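Local coordinates for ankyrin-repeat protein B (Legionella pneumophila, PDB 5K34) that hijacks the host ubiquitin-proteasome system as a bacterial F-box effector, its ankyrin domain probably serving to bind partner proteins, at residues A[48-53]-A[83-88]; A[37-42]-A[72-77]; A[12-17]-A[28-33]. All blocks are in the same frame, centred on the assembly; numbering follows the deposited sequence.

Interaction 1 (A[48-53]-A[83-88]); sequences PLLAAI and ISLLKK
Ile53 is the side chain that helix 48-54 sends most directly at helix 82-91, and every close approach between 48-53 and 83-88 is between aliphatic carbons of side chains. Its CG2 branch lies against two leucines of the facing helix, 3.7 Å from Leu86 CD2 and 3.8 Å from Leu85 CD2. The branch reaches them because it stands anti to the backbone N, while CG1 takes the position beside that nitrogen (chi1 -70°) and carries CD1 to within 3.9 Å of Leu86 CG. Ile53 therefore straddles the end of Leu86, the two side chains meeting nearly at right angles, whereas Leu85 runs alongside it in the contrary sense. One turn earlier, Leu50 adds a methyl-to-methyl touch, its CD2 sitting 3.7 Å from Leu85 CD2.

Helices set side by side and pointing the same way are a hallmark of the ankyrin stack, and here the two short axes diverge by 6° at a separation of 10.1 Å. Leucine and isoleucine ends fill that gap, with Ile53 and Leu86 bringing their CA atoms closest, at 6.9 Å.

Polar bonding at this seam comes from beyond the two segments: the carbonyl O of Ile53 accepts a hydrogen bond from Gln89 NE2. Further apolar layers continue the interior, as Leu86 also rests on Ile107 of helix 97-112, while Leu49 and Ala52 turn to Ala61 of helix 58-67.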
# COMPACT_ATOMS: atom_id res chain seq x y z
N PRO A 48 -2.06 -3.22 2.92
CA PRO A 48 -2.87 -2.14 2.37
C PRO A 48 -2.04 -1.12 1.63
O PRO A 48 -2.60 -0.32 0.87
CB PRO A 48 -3.56 -1.54 3.60
CG PRO A 48 -2.74 -1.97 4.76
CD PRO A 48 -2.24 -3.37 4.37
N LEU A 49 -0.71 -1.08 1.82
CA LEU A 49 0.12 -0.20 0.98
C LEU A 49 0.08 -0.68 -0.47
O LEU A 49 -0.11 0.14 -1.38
CB LEU A 49 1.55 -0.16 1.52
CG LEU A 49 2.55 0.66 0.70
CD1 LEU A 49 2.09 2.13 0.54
CD2 LEU A 49 3.94 0.61 1.35
N LEU A 50 0.20 -2.00 -0.72
CA LEU A 50 0.02 -2.54 -2.06
C LEU A 50 -1.34 -2.29 -2.60
O LEU A 50 -1.52 -1.95 -3.78
CB LEU A 50 0.27 -4.04 -2.12
CG LEU A 50 1.65 -4.60 -2.17
CD1 LEU A 50 1.56 -6.11 -2.45
CD2 LEU A 50 2.48 -3.92 -3.31
N ALA A 51 -2.37 -2.48 -1.77
CA ALA A 51 -3.75 -2.25 -2.18
C ALA A 51 -3.94 -0.81 -2.64
O ALA A 51 -4.55 -0.55 -3.69
CB ALA A 51 -4.71 -2.59 -1.07
N ALA A 52 -3.44 0.15 -1.85
CA ALA A 52 -3.54 1.54 -2.22
C ALA A 52 -2.84 1.81 -3.52
O ALA A 52 -3.41 2.48 -4.39
CB ALA A 52 -3.00 2.43 -1.10
N ILE A 53 -1.63 1.29 -3.70
CA ILE A 53 -0.90 1.50 -4.96
C ILE A 53 -1.71 0.98 -6.14
O ILE A 53 -1.93 1.69 -7.13
CB ILE A 53 0.49 0.85 -4.89
CG1 ILE A 53 1.37 1.63 -3.91
CG2 ILE A 53 1.12 0.78 -6.30
CD1 ILE A 53 2.61 0.84 -3.47
N ILE A 83 7.57 -1.06 -4.21
CA ILE A 83 8.39 -0.43 -5.25
C ILE A 83 8.20 -1.08 -6.61
O ILE A 83 8.07 -0.37 -7.61
CB ILE A 83 9.89 -0.41 -4.87
CG1 ILE A 83 10.11 0.61 -3.75
CG2 ILE A 83 10.74 -0.01 -6.08
CD1 ILE A 83 11.43 0.38 -3.03
N SER A 84 8.25 -2.42 -6.69
CA SER A 84 8.18 -3.03 -8.02
C SER A 84 6.82 -2.84 -8.65
O SER A 84 6.70 -2.67 -9.86
CB SER A 84 8.62 -4.50 -7.99
OG SER A 84 7.60 -5.35 -7.45
N LEU A 85 5.75 -2.80 -7.85
CA LEU A 85 4.41 -2.57 -8.38
C LEU A 85 4.30 -1.14 -8.92
O LEU A 85 3.74 -0.92 -10.01
CB LEU A 85 3.37 -2.84 -7.29
CG LEU A 85 1.92 -2.83 -7.77
CD1 LEU A 85 1.68 -3.95 -8.81
CD2 LEU A 85 0.98 -2.97 -6.58
N LEU A 86 4.84 -0.17 -8.19
CA LEU A 86 4.90 1.23 -8.67
C LEU A 86 5.68 1.30 -9.98
O LEU A 86 5.27 1.99 -10.91
CB LEU A 86 5.51 2.13 -7.60
CG LEU A 86 4.58 2.48 -6.44
CD1 LEU A 86 5.44 2.97 -5.26
CD2 LEU A 86 3.55 3.52 -6.86
N LYS A 87 6.81 0.60 -10.03
CA LYS A 87 7.63 0.61 -11.25
C LYS A 87 6.86 0.02 -12.42
O LYS A 87 6.98 0.53 -13.54
CB LYS A 87 8.93 -0.15 -11.02
CG LYS A 87 9.97 0.67 -10.26
CD LYS A 87 11.24 -0.17 -10.07
CE LYS A 87 12.34 0.62 -9.39
NZ LYS A 87 13.14 1.38 -10.40
N LYS A 88 6.09 -1.04 -12.19
CA LYS A 88 5.24 -1.56 -13.27
C LYS A 88 4.20 -0.55 -13.83
O LYS A 88 3.95 -0.43 -15.03
CB LYS A 88 4.53 -2.81 -12.81
CG LYS A 88 5.40 -4.05 -12.76
CD LYS A 88 4.58 -5.32 -12.48
CE LYS A 88 3.53 -5.51 -13.56
NZ LYS A 88 3.21 -6.98 -13.68

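Interaction 2 (A[37-42]-A[72-77]); sequences TQTNSY and PNFKDN
Thr39 and Phe74 meet because of how each turns about its first side-chain bond. In Thr39 the hydroxyl stands anti to the backbone N (chi1 -177°), which leaves the methyl wedged between that nitrogen and the carbonyl carbon and facing the 72-77 loop. Phe74 has its CG likewise opposite the backbone N (chi1 -179°), which swings the ring away from its own loop toward 37-42. The outcome is a single close touch: Thr39 CG2 lies 3.7 Å from Phe74 CE2, the methyl approaching the ring at a slant.

Further along, Ser41 and Asn77 face each other more loosely. They are also where the two backbones come nearest, with 8.0 Å between their CA atoms, and only about 102 Å² of surface is buried in all.

Neither segment is a regular helix or strand. Each belongs to a long loop joining one helical layer to the next, the position occupied in ankyrin repeats by the projecting fingers, which line up side by side and often contribute to partner binding. Polar groups are tied to residues 44 to 46, which follow soon after 37-42 in the chain: Thr39 OG1 is hydrogen-bonded to Arg46 O, Asp76 OD2 forms a salt bridge with Arg46 NE, and the backbones of Asn77 and Leu44 are hydrogen-bonded. A glycerol, probably from the crystallisation liquor, sits by the Phe74 side chain and is hydrogen-bonded to Thr39 N.

With one methyl-to-ring touch and no hydrogen bond passing directly between the two segments, the chemistry suggests that the spacing of these loops probably depends more on the bonds to Arg46 and Leu44 than on direct contact.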
# COMPACT_ATOMS: atom_id res chain seq x y z
N THR A 37 1.41 -3.14 8.57
CA THR A 37 2.69 -3.52 7.96
C THR A 37 2.94 -5.03 8.05
O THR A 37 3.91 -5.51 7.40
CB THR A 37 3.89 -2.79 8.64
OG1 THR A 37 4.11 -3.36 9.95
CG2 THR A 37 3.64 -1.31 8.77
N GLN A 38 2.16 -5.73 8.85
CA GLN A 38 2.42 -7.15 9.06
C GLN A 38 1.37 -7.97 8.33
O GLN A 38 0.17 -7.69 8.37
CB GLN A 38 2.41 -7.47 10.56
CG GLN A 38 3.54 -6.79 11.35
CD GLN A 38 4.93 -6.92 10.70
OE1 GLN A 38 5.57 -5.91 10.30
NE2 GLN A 38 5.44 -8.15 10.64
N THR A 39 1.83 -9.03 7.68
CA THR A 39 0.97 -9.84 6.83
C THR A 39 1.42 -11.30 6.90
O THR A 39 2.34 -11.62 7.69
CB THR A 39 0.94 -9.28 5.38
OG1 THR A 39 0.03 -10.06 4.61
CG2 THR A 39 2.33 -9.28 4.75
N ASN A 40 0.80 -12.18 6.14
CA ASN A 40 1.09 -13.61 6.24
C ASN A 40 0.57 -14.30 4.99
O ASN A 40 0.01 -13.69 4.10
CB ASN A 40 0.46 -14.19 7.52
CG ASN A 40 -1.04 -13.98 7.59
OD1 ASN A 40 -1.74 -13.92 6.58
ND2 ASN A 40 -1.56 -13.87 8.81
N SER A 41 0.75 -15.63 4.99
CA SER A 41 0.35 -16.51 3.92
C SER A 41 -1.15 -16.34 3.54
O SER A 41 -1.54 -16.27 2.40
CB SER A 41 0.69 -17.97 4.35
OG SER A 41 0.19 -18.85 3.43
N TYR A 42 -1.96 -16.32 4.58
CA TYR A 42 -3.41 -16.29 4.43
C TYR A 42 -3.84 -15.02 3.65
O TYR A 42 -4.73 -15.05 2.83
CB TYR A 42 -4.12 -16.33 5.80
CG TYR A 42 -5.62 -16.36 5.68
CD1 TYR A 42 -6.31 -17.54 5.34
CD2 TYR A 42 -6.36 -15.20 5.81
CE1 TYR A 42 -7.69 -17.54 5.19
CE2 TYR A 42 -7.74 -15.18 5.67
CZ TYR A 42 -8.38 -16.37 5.35
OH TYR A 42 -9.77 -16.35 5.19
N PRO A 72 9.57 -1.40 1.77
CA PRO A 72 9.04 -1.15 0.41
C PRO A 72 9.51 -2.21 -0.62
O PRO A 72 9.05 -2.14 -1.75
CB PRO A 72 9.60 0.25 0.09
CG PRO A 72 10.92 0.26 0.85
CD PRO A 72 10.70 -0.48 2.14
N ASN A 73 10.43 -3.08 -0.21
CA ASN A 73 10.85 -4.19 -1.08
C ASN A 73 10.24 -5.51 -0.65
O ASN A 73 10.61 -6.56 -1.18
CB ASN A 73 12.39 -4.29 -1.13
CG ASN A 73 12.98 -3.02 -1.74
OD1 ASN A 73 13.62 -2.22 -0.99
ND2 ASN A 73 12.76 -2.78 -3.00
N PHE A 74 9.30 -5.51 0.29
CA PHE A 74 8.70 -6.78 0.73
C PHE A 74 7.69 -7.26 -0.27
O PHE A 74 6.68 -6.58 -0.56
CB PHE A 74 8.05 -6.63 2.10
CG PHE A 74 7.43 -7.92 2.60
CD1 PHE A 74 8.26 -8.95 3.04
CD2 PHE A 74 6.05 -8.12 2.52
CE1 PHE A 74 7.70 -10.18 3.45
CE2 PHE A 74 5.51 -9.35 2.91
CZ PHE A 74 6.34 -10.36 3.38
N LYS A 75 7.93 -8.47 -0.82
CA LYS A 75 7.08 -9.02 -1.88
C LYS A 75 5.87 -9.75 -1.36
O LYS A 75 5.91 -10.46 -0.33
CB LYS A 75 7.92 -10.00 -2.72
CG LYS A 75 9.02 -9.29 -3.50
CD LYS A 75 9.89 -10.24 -4.32
CE LYS A 75 10.76 -11.17 -3.46
NZ LYS A 75 11.73 -10.39 -2.65
N ASP A 76 4.76 -9.62 -2.09
CA ASP A 76 3.61 -10.50 -1.87
C ASP A 76 3.77 -11.79 -2.64
O ASP A 76 4.81 -12.05 -3.29
CB ASP A 76 2.30 -9.76 -2.19
CG ASP A 76 2.03 -9.57 -3.63
OD1 ASP A 76 2.78 -10.02 -4.53
OD2 ASP A 76 0.95 -8.93 -3.93
N ASN A 77 2.76 -12.66 -2.56
CA ASN A 77 2.87 -14.00 -3.19
C ASN A 77 2.71 -13.97 -4.67
O ASN A 77 2.87 -15.03 -5.30
CB ASN A 77 1.91 -14.99 -2.51
CG ASN A 77 2.41 -15.38 -1.12
OD1 ASN A 77 3.49 -15.01 -0.73
ND2 ASN A 77 1.57 -16.17 -0.42

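Interaction 3 (A[12-17]-A[28-33]); sequences GNLMVA and KILKKG
Ile29 extends its longer branch across to helix 5-19 and lays the terminal methyl against the main chain at Leu14. With CG1 beside its own backbone N (chi1 -66°) and the chain extended beyond it (chi2 166°), CD1 arrives 3.6 Å from Leu14 N and 3.7 Å from Leu14 CA. The same methyl passes 4.0 Å from Asn13 CB, so it settles over the Asn13-Leu14 peptide junction and touches side chain and backbone alike. The other branch of Ile29, CG2, points opposite the backbone N and is 4.1 Å from Leu14 CB, giving one residue two separate footholds on the facing helix.

Leu14 answers with a different conformation. Its CG stands opposite the backbone N (chi1 173°), carrying the forked end past Ile29 to Leu30. Leu30 leaves its backbone to one side of helix 5-19, yet its CD2 ends up against both prongs of the fork, 3.8 Å from Leu14 CD2 and 3.9 Å from Leu14 CD1. The two leucines meet nearly at right angles, methyl against methyl. The backbone CA atoms of Leu14 and Ile29 are 6.6 Å apart, near enough for the Ile29 methyl to reach the main chain.

Beyond this pair, Leu14 also packs on Val26, Ile34 and Pro48, while Leu30 leans on Pro36 and Tyr68, so the leucine contact continues toward Pro48 of helix 48-54. A type I beta turn from Leu30 to Gly33 follows; at the backbone angles of Gly33 a beta carbon would press on the carbonyl O of Lys32, which calls for glycine. An antiparallel helix pair followed by a projecting loop is characteristic of the ankyrin fold.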
# COMPACT_ATOMS: atom_id res chain seq x y z
N GLY A 12 -9.72 -7.67 5.48
CA GLY A 12 -10.29 -7.59 4.13
C GLY A 12 -10.92 -6.26 3.83
O GLY A 12 -10.74 -5.70 2.74
N ASN A 13 -11.64 -5.70 4.82
CA ASN A 13 -12.25 -4.38 4.64
C ASN A 13 -11.18 -3.29 4.54
O ASN A 13 -11.36 -2.30 3.81
CB ASN A 13 -13.18 -4.09 5.83
CG ASN A 13 -14.45 -4.87 5.76
OD1 ASN A 13 -14.81 -5.44 4.73
ND2 ASN A 13 -15.17 -4.90 6.87
N LEU A 14 -10.06 -3.46 5.25
CA LEU A 14 -8.91 -2.53 5.18
C LEU A 14 -8.31 -2.52 3.79
O LEU A 14 -7.97 -1.47 3.25
CB LEU A 14 -7.88 -2.96 6.20
CG LEU A 14 -6.54 -2.26 6.23
CD1 LEU A 14 -6.71 -0.78 6.52
CD2 LEU A 14 -5.64 -2.94 7.25
N MET A 15 -8.08 -3.68 3.17
CA MET A 15 -7.58 -3.78 1.80
C MET A 15 -8.52 -3.04 0.85
O MET A 15 -8.04 -2.27 -0.02
CB MET A 15 -7.45 -5.24 1.39
CG MET A 15 -6.34 -5.97 2.15
SD MET A 15 -4.68 -5.40 1.80
CE MET A 15 -4.44 -6.14 0.16
N VAL A 16 -9.85 -3.23 0.94
CA VAL A 16 -10.77 -2.51 0.07
C VAL A 16 -10.75 -0.99 0.32
O VAL A 16 -10.76 -0.20 -0.64
CB VAL A 16 -12.19 -3.08 0.22
CG1 VAL A 16 -13.21 -2.21 -0.51
CG2 VAL A 16 -12.22 -4.49 -0.35
N ALA A 17 -10.74 -0.60 1.59
CA ALA A 17 -10.73 0.83 1.90
C ALA A 17 -9.47 1.46 1.34
O ALA A 17 -9.52 2.54 0.76
CB ALA A 17 -10.80 1.03 3.41
N LYS A 28 -10.10 4.42 10.60
CA LYS A 28 -11.04 3.79 11.58
C LYS A 28 -10.72 2.35 11.86
O LYS A 28 -10.79 1.88 13.04
CB LYS A 28 -12.47 3.87 11.05
CG LYS A 28 -13.10 5.22 11.16
CD LYS A 28 -14.55 5.13 10.72
CE LYS A 28 -15.10 3.77 11.11
NZ LYS A 28 -15.83 3.71 12.44
N ILE A 29 -10.35 1.59 10.84
CA ILE A 29 -10.00 0.19 11.04
C ILE A 29 -8.68 0.07 11.79
O ILE A 29 -8.55 -0.79 12.71
CB ILE A 29 -9.94 -0.56 9.69
CG1 ILE A 29 -11.33 -0.63 9.07
CG2 ILE A 29 -9.31 -1.95 9.87
CD1 ILE A 29 -11.33 -1.04 7.60
N LEU A 30 -7.68 0.89 11.47
CA LEU A 30 -6.38 0.77 12.16
C LEU A 30 -6.50 1.16 13.64
O LEU A 30 -5.71 0.64 14.45
CB LEU A 30 -5.30 1.57 11.43
CG LEU A 30 -5.04 1.09 9.99
CD1 LEU A 30 -3.92 1.88 9.40
CD2 LEU A 30 -4.75 -0.41 9.91
N LYS A 31 -7.48 1.98 14.00
CA LYS A 31 -7.69 2.31 15.42
C LYS A 31 -8.11 1.08 16.20
O LYS A 31 -7.99 1.10 17.44
CB LYS A 31 -8.80 3.32 15.53
CG LYS A 31 -8.38 4.75 15.49
CD LYS A 31 -9.36 5.41 16.45
CE LYS A 31 -9.61 6.89 16.20
NZ LYS A 31 -10.73 7.30 17.12
N LYS A 32 -8.64 0.04 15.55
CA LYS A 32 -9.08 -1.20 16.24
C LYS A 32 -7.90 -2.12 16.51
O LYS A 32 -8.08 -3.23 17.01
CB LYS A 32 -10.16 -1.91 15.42
CG LYS A 32 -11.41 -1.09 15.19
CD LYS A 32 -12.52 -1.84 14.47
CE LYS A 32 -13.71 -0.93 14.25
NZ LYS A 32 -14.03 -0.19 15.51
N GLY A 33 -6.68 -1.68 16.21
CA GLY A 33 -5.49 -2.41 16.63
C GLY A 33 -4.77 -3.20 15.55
O GLY A 33 -3.92 -4.03 15.86

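Interaction 3 comes first along the chain, joining helices 5-19 and 23-30, and closes before interaction 1 opens between helices 48-54 and 82-91. Interaction 2 links the loops preceding those last two helices, so its segments alternate with those of interaction 1. The centres of interactions 1 and 2 are about 12 Å apart; Pro72 and Asn73 pack on Ile83, with a probable backbone hydrogen bond between Pro72 and Ile83, and Leu50 packs on Asp76. Those of 1 and 3 are about 18 Å apart, bridged by Pro48 and Ala51 on Leu14 and Met15. Interactions 2 and 3, about 16 Å apart, adjoin only in sequence. Together they sample elements of an ankyrin domain, which in this effector probably serves protein-protein interaction.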